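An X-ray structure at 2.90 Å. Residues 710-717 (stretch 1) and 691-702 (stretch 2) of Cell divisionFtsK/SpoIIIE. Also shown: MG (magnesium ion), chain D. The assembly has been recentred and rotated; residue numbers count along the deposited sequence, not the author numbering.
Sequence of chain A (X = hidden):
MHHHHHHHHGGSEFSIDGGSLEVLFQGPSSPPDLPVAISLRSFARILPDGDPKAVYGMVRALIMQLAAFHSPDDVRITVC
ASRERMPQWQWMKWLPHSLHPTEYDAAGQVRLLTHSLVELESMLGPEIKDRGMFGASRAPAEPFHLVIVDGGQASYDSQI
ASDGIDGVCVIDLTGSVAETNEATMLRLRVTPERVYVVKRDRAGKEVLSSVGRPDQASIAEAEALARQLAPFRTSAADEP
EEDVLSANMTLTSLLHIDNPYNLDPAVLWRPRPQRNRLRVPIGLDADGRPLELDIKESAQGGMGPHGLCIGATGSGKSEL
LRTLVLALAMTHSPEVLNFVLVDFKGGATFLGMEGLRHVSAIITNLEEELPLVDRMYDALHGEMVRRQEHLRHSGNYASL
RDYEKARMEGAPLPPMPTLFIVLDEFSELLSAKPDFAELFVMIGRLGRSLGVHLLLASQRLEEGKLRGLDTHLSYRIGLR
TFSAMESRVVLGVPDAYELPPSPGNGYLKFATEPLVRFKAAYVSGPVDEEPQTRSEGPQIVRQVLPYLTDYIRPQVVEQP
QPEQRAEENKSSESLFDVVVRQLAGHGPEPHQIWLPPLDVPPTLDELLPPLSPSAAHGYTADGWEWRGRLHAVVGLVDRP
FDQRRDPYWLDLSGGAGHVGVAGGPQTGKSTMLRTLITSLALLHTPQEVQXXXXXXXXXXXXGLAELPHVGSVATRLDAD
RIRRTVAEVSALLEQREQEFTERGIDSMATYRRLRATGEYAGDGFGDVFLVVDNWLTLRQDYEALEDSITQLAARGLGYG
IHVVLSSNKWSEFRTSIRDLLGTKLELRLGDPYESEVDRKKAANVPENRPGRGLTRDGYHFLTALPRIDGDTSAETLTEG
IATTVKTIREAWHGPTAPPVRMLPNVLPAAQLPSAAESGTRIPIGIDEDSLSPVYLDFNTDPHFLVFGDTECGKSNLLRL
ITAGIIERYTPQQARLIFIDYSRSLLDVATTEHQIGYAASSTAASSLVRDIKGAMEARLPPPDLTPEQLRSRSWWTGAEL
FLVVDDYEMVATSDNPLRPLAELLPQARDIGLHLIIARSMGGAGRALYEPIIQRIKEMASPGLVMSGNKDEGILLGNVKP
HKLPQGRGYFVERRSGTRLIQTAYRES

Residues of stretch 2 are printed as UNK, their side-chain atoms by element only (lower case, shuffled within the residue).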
# COMPACT_ATOMS: atom_id res chain seq x y z
N VAL A 710 1.38 8.88 -14.77
CA VAL A 710 1.93 9.80 -13.79
C VAL A 710 2.30 11.12 -14.45
O VAL A 710 2.58 11.18 -15.65
CB VAL A 710 3.17 9.22 -13.08
CG1 VAL A 710 2.86 7.84 -12.53
CG2 VAL A 710 4.35 9.16 -14.03
N GLY A 711 2.27 12.20 -13.67
CA GLY A 711 2.58 13.52 -14.18
C GLY A 711 3.71 14.18 -13.43
O GLY A 711 4.36 15.08 -13.94
N SER A 712 3.95 13.71 -12.21
CA SER A 712 5.01 14.27 -11.38
C SER A 712 5.45 13.30 -10.29
O SER A 712 4.62 12.66 -9.64
CB SER A 712 4.56 15.58 -10.75
OG SER A 712 5.49 16.02 -9.78
N VAL A 713 6.76 13.19 -10.11
CA VAL A 713 7.33 12.42 -9.00
C VAL A 713 8.36 13.28 -8.28
O VAL A 713 9.48 13.45 -8.75
CB VAL A 713 7.98 11.12 -9.48
CG1 VAL A 713 8.60 10.37 -8.31
CG2 VAL A 713 6.96 10.24 -10.19
N ALA A 714 7.97 13.82 -7.13
CA ALA A 714 8.83 14.72 -6.38
C ALA A 714 9.58 14.00 -5.28
O ALA A 714 8.98 13.34 -4.43
CB ALA A 714 8.01 15.87 -5.81
N THR A 715 10.90 14.13 -5.29
CA THR A 715 11.73 13.59 -4.22
C THR A 715 11.77 14.60 -3.08
O THR A 715 11.26 15.71 -3.21
CB THR A 715 13.16 13.28 -4.70
OG1 THR A 715 13.73 14.45 -5.29
CG2 THR A 715 13.14 12.16 -5.72
N ARG A 716 12.38 14.21 -1.97
CA ARG A 716 12.41 15.04 -0.78
C ARG A 716 13.27 16.30 -0.96
O ARG A 716 13.12 17.27 -0.23
CB ARG A 716 12.93 14.24 0.41
CG ARG A 716 13.92 13.17 -0.01
CD ARG A 716 14.33 12.26 1.14
NE ARG A 716 13.31 11.30 1.55
CZ ARG A 716 13.35 10.01 1.26
NH1 ARG A 716 14.34 9.54 0.51
NH2 ARG A 716 12.38 9.20 1.68
N LEU A 717 14.17 16.27 -1.95
CA LEU A 717 15.08 17.38 -2.17
C LEU A 717 14.47 18.46 -3.06
O LEU A 717 14.98 19.58 -3.12
CB LEU A 717 16.40 16.88 -2.78
CG LEU A 717 16.35 15.91 -3.96
CD1 LEU A 717 16.18 16.63 -5.29
CD2 LEU A 717 17.60 15.03 -3.98
N UNK A 691 -1.59 10.33 -11.68
CA UNK A 691 -0.89 10.15 -10.41
C UNK A 691 0.15 11.23 -10.18
O UNK A 691 0.95 11.55 -11.06
c UNK A 691 -1.49 7.14 -11.78
c UNK A 691 -1.78 7.05 -9.42
c UNK A 691 -2.37 6.09 -11.94
c UNK A 691 -2.96 5.52 -10.83
c UNK A 691 -2.66 6.00 -9.57
c UNK A 691 -1.18 7.63 -10.53
c UNK A 691 -0.22 8.77 -10.36
N UNK A 692 0.14 11.80 -8.97
CA UNK A 692 1.11 12.81 -8.59
C UNK A 692 1.70 12.45 -7.23
O UNK A 692 1.00 12.44 -6.22
c UNK A 692 0.46 14.20 -8.57
c UNK A 692 -1.13 15.29 -12.40
c UNK A 692 -0.10 14.59 -9.91
o UNK A 692 -1.64 15.64 -13.62
c UNK A 692 -1.41 14.26 -10.26
c UNK A 692 -1.92 14.61 -11.50
c UNK A 692 0.67 15.27 -10.84
c UNK A 692 0.16 15.62 -12.07
N UNK A 693 2.99 12.15 -7.22
CA UNK A 693 3.60 11.49 -6.08
C UNK A 693 4.56 12.37 -5.27
O UNK A 693 5.26 13.22 -5.82
c UNK A 693 4.35 10.24 -6.55
s UNK A 693 3.38 9.18 -7.63
N UNK A 694 4.56 12.14 -3.96
CA UNK A 694 5.52 12.76 -3.06
C UNK A 694 6.33 11.65 -2.41
O UNK A 694 5.96 11.13 -1.36
c UNK A 694 3.72 15.68 -1.14
c UNK A 694 3.78 15.25 -3.59
c UNK A 694 4.82 13.60 -2.00
c UNK A 694 4.52 15.07 -2.29
N UNK A 695 7.43 11.26 -3.05
CA UNK A 695 8.19 10.11 -2.59
C UNK A 695 8.98 10.43 -1.33
O UNK A 695 10.09 10.95 -1.39
o UNK A 695 9.84 7.48 -4.47
o UNK A 695 9.57 7.70 -2.31
c UNK A 695 9.14 9.61 -3.68
c UNK A 695 9.55 8.16 -3.47
N UNK A 696 8.40 10.11 -0.18
CA UNK A 696 9.06 10.32 1.09
C UNK A 696 9.45 9.00 1.76
O UNK A 696 9.77 8.97 2.95
c UNK A 696 6.98 13.36 2.03
c UNK A 696 7.89 15.28 0.92
c UNK A 696 8.18 11.15 2.03
c UNK A 696 6.89 14.69 1.66
c UNK A 696 8.07 12.60 1.65
c UNK A 696 8.98 14.54 0.53
c UNK A 696 9.07 13.20 0.90
N UNK A 697 9.47 7.91 1.00
CA UNK A 697 9.86 6.63 1.56
C UNK A 697 10.77 5.77 0.69
O UNK A 697 10.40 4.66 0.31
N UNK A 698 11.96 6.27 0.38
CA UNK A 698 12.95 5.46 -0.32
C UNK A 698 13.33 5.93 -1.71
O UNK A 698 14.38 5.56 -2.23
N UNK A 699 12.48 6.75 -2.32
CA UNK A 699 12.73 7.25 -3.66
C UNK A 699 12.49 6.19 -4.71
O UNK A 699 12.97 6.31 -5.84
N UNK A 700 11.73 5.17 -4.35
CA UNK A 700 11.47 4.04 -5.24
C UNK A 700 10.41 4.36 -6.29
O UNK A 700 10.34 3.72 -7.33
c UNK A 700 12.16 2.30 -3.57
o UNK A 700 9.90 3.12 -3.64
c UNK A 700 11.03 2.80 -4.46
N UNK A 701 9.58 5.36 -6.00
CA UNK A 701 8.50 5.74 -6.91
C UNK A 701 9.01 6.33 -8.21
O UNK A 701 8.29 6.39 -9.20
c UNK A 701 6.63 6.20 -5.15
c UNK A 701 5.74 5.11 -5.71
c UNK A 701 7.56 6.75 -6.23
c UNK A 701 5.79 7.32 -4.56
N UNK A 702 10.27 6.77 -8.21
CA UNK A 702 10.87 7.40 -9.38
C UNK A 702 10.97 6.45 -10.57
O UNK A 702 11.20 6.87 -11.70
c UNK A 702 12.24 7.95 -9.04
MG MG D . 9.51 3.56 1.80
O HOH W 1 10.87 2.24 1.03

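Position 691 carries seven carbons, one leading into a six-membered ring with no heteroatom. Its CB lies 3.9 Å from Val-710 CG1, while the ring leads away from stretch 1. This is Phe-691. Its backbone does the pairing: Gly-711 N donates to Phe-691 O at 3.0 Å.

Position 692 has the same plan, one carbon and a six-carbon ring, but the ring bears an oxygen and lies against Gly-711 and Ser-712, so it is Tyr-692. The end of its side chain comes nearer to stretch 1, with CD2 3.9 Å from Ser-712 CB and CE2 3.8 Å from Gly-711 CA. Glycine suits that spot, because a CB on Gly-711 would sit 2.7 Å from Tyr-692 CE2, a clash. The phenol oxygen is hydrogen-bonded elsewhere in the structure.

Position 693 shows one carbon and one sulfur, its CB 4.5 Å from Val-713 CG2: Cys-693. Its backbone bonds both ways: Cys-693 N to Ser-712 O at 3.0 Å, and Ala-714 N to Cys-693 O at 3.1 Å, both nearly straight.

Position 694 has four carbons, forked at the second, and comes no nearer to stretch 1 than its CB, 4.8 Å from Ala-714 O: Leu-694. It pairs with Ala-714 and points to the same face of the sheet.

Position 695 has two carbons, the second carrying two oxygens, so the four-atom group is a carboxylate on a single methylene. Its backbone N donates to Ala-714 O at 2.9 Å. This is Asp-695, whose carboxylate turns to its own loop.

Position 696 is one carbon and a plain six-carbon ring, edge-on to Arg-716 CA: Phe-696. Its CE1 lies 4.0 Å from Arg-716 CB. The carbonyl Phe-696 O is 2.9 Å from Arg-716 NH2.

Positions 697, 698 and 699 have no side-chain atoms: Gly-697, Gly-698 and Gly-699. Asp-695 OD1 accepts from Gly-699 N at 3.1 Å, and Gly-697 N makes a weak bond to Asp-695 OD1 at 3.3 Å. Gly-697 O binds magnesium at 2.1 Å, and a CB there would come within 2.5 Å of the ion. At Gly-698 the backbone angles alone call for glycine; at Gly-699 a positive phi favours it.

Position 700 has one carbon carrying an oxygen and a carbon, out of reach of stretch 1: Thr-700. Position 701 has four carbons forked at the second, its CB 4.3 Å from Val-713 CG1: Leu-701. Leu-701 N donates to Asp-695 OD2 at 2.6 Å. Position 702 has a single carbon, and its CA approaches Val-713 CG1 at 3.9 Å: Ala-702.

The rules are legible. Two parallel strands, whose axes come within 4.9 Å, are joined by four backbone hydrogen bonds, which leaves side chains to shape the faces. Val-710, Phe-691, Val-713 and Cys-693 share one face, and Val-713 also meets the returning chain at Leu-701 and Ala-702. Beyond the strands, Asp-695 organises the glycine loop from within, and Arg-716 reaches across to its backbone.

Stretch 2 (691-702) FYCLDFGGGTLA
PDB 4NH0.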